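Local coordinates for glycoside hydrolase family protein (Novosphingobium sp. PP1Y, PDB 6Q2F) that probably hydrolyses terminal alpha-L-rhamnose from its substrates, as a multidomain alpha-L-rhamnosidase that carries a bound sodium ion, at residues T95-V99 with D100-V104. Residues are numbered along the deposited sequence; the frame is centred on the assembly and turned at random.
Sequences TPQIV and DHRLV
In the loop that leads from strand 85-91 to helix 108-124, the chain bends, and R102 reaches across the inside of the bend to T95. Its guanidinium meets the T95 carbonyl end-on: NH1 lies 2.8 Å and NH2 2.9 Å from T95 O, so one oxygen takes two N-H groups and sits almost in the guanidinium plane. Neither bond is straight (N-H...O 147° and 140°), as expected when two nitrogens share one acceptor. R102 NH1 also donates to N63 O, which ties the bend to the neighbouring 63-65 segment, where N65 holds P96 and I98.

Q97 runs over this group. Its backbone puts CB over one guanidinium face, offset toward the rim, 3.4 Å from R102 NH2. With CG anti to the backbone N (chi1 -171°), the extended chain carries the amide on past R102 CG, 3.9 Å from Q97 CD, its plane turned well away from the guanidinium. There Q97 NE2 donates to V99 O at 2.9 Å in a nearly straight bond, fixing the rotation of the amide. Q97 OE1, turned the other way, is joined to R102 NH2 through one water; a second water accepts from R102 N at 2.7 Å and gives OE1 only a weak bond.

Near the turn, V99 CG2 packs 3.3 Å from H101 O, while V99 also touches P684. On the exposed side H101 ND1 donates to the anti lone pair of D100 OD1 at 3.0 Å, and H101 NE2 bonds E109 of the following helix. An arginine thus grips a main-chain carbonyl end-on within the beta-to-alpha loop after the second strand of a (beta/alpha)8 barrel.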
# COMPACT_ATOMS: atom_id res chain seq x y z
N THR A 95 2.53 2.28 26.31
CA THR A 95 1.44 3.22 26.55
C THR A 95 1.24 3.32 28.06
O THR A 95 1.22 2.29 28.74
CB THR A 95 0.12 2.77 25.91
OG1 THR A 95 0.31 2.51 24.51
CG2 THR A 95 -0.93 3.86 26.06
N PRO A 96 1.07 4.53 28.60
CA PRO A 96 0.85 4.65 30.05
C PRO A 96 -0.38 3.85 30.47
O PRO A 96 -1.35 3.70 29.73
CB PRO A 96 0.65 6.15 30.27
CG PRO A 96 1.30 6.80 29.05
CD PRO A 96 1.06 5.85 27.93
N GLN A 97 -0.29 3.29 31.67
CA GLN A 97 -1.38 2.52 32.23
C GLN A 97 -2.40 3.48 32.82
O GLN A 97 -2.10 4.21 33.76
CB GLN A 97 -0.87 1.55 33.29
CG GLN A 97 -1.94 0.57 33.76
CD GLN A 97 -1.46 -0.29 34.91
OE1 GLN A 97 -0.29 -0.67 34.97
NE2 GLN A 97 -2.37 -0.58 35.84
N ILE A 98 -3.60 3.50 32.24
CA ILE A 98 -4.70 4.31 32.74
C ILE A 98 -5.85 3.44 33.20
O ILE A 98 -6.89 3.97 33.61
CB ILE A 98 -5.16 5.33 31.70
CG1 ILE A 98 -5.76 4.60 30.49
CG2 ILE A 98 -3.98 6.14 31.23
CD1 ILE A 98 -6.63 5.50 29.61
N VAL A 99 -5.69 2.14 33.15
CA VAL A 99 -6.63 1.22 33.74
C VAL A 99 -6.05 0.71 35.05
O VAL A 99 -4.84 0.75 35.30
CB VAL A 99 -6.96 0.05 32.80
CG1 VAL A 99 -7.57 0.58 31.53
CG2 VAL A 99 -5.70 -0.76 32.53
N ASP A 100 -6.94 0.19 35.89
CA ASP A 100 -6.55 -0.39 37.16
C ASP A 100 -5.55 -1.54 36.97
O ASP A 100 -4.60 -1.67 37.74
CB ASP A 100 -7.81 -0.85 37.89
CG ASP A 100 -7.51 -1.44 39.23
OD1 ASP A 100 -7.24 -2.65 39.27
OD2 ASP A 100 -7.56 -0.69 40.22
N HIS A 101 -5.75 -2.36 35.94
CA HIS A 101 -4.80 -3.42 35.63
C HIS A 101 -4.82 -3.76 34.14
O HIS A 101 -5.90 -3.94 33.55
CB HIS A 101 -5.09 -4.68 36.46
CG HIS A 101 -6.50 -5.16 36.34
ND1 HIS A 101 -7.54 -4.59 37.05
CD2 HIS A 101 -7.05 -6.15 35.60
CE1 HIS A 101 -8.67 -5.21 36.75
NE2 HIS A 101 -8.40 -6.16 35.88
N ARG A 102 -3.63 -3.86 33.56
CA ARG A 102 -3.52 -4.18 32.14
C ARG A 102 -4.02 -5.60 31.88
O ARG A 102 -3.79 -6.51 32.67
CB ARG A 102 -2.07 -4.04 31.67
CG ARG A 102 -1.50 -2.62 31.76
CD ARG A 102 -0.14 -2.58 31.06
NE ARG A 102 0.71 -1.45 31.43
CZ ARG A 102 0.81 -0.32 30.73
NH1 ARG A 102 0.10 -0.13 29.61
NH2 ARG A 102 1.63 0.63 31.14
N LEU A 103 -4.72 -5.76 30.76
CA LEU A 103 -5.17 -7.08 30.32
C LEU A 103 -4.13 -7.63 29.36
O LEU A 103 -3.87 -7.04 28.32
CB LEU A 103 -6.55 -6.97 29.66
CG LEU A 103 -7.70 -6.53 30.57
CD1 LEU A 103 -8.99 -6.31 29.81
CD2 LEU A 103 -7.90 -7.48 31.73
N VAL A 104 -3.53 -8.77 29.73
CA VAL A 104 -2.45 -9.35 28.94
C VAL A 104 -3.03 -10.29 27.89
O VAL A 104 -3.84 -11.17 28.21
CB VAL A 104 -1.44 -10.07 29.85
CG1 VAL A 104 -0.37 -10.79 29.02
CG2 VAL A 104 -0.79 -9.04 30.79
O HOH W 1 -1.38 -3.96 35.13
O HOH W 2 2.55 0.11 34.02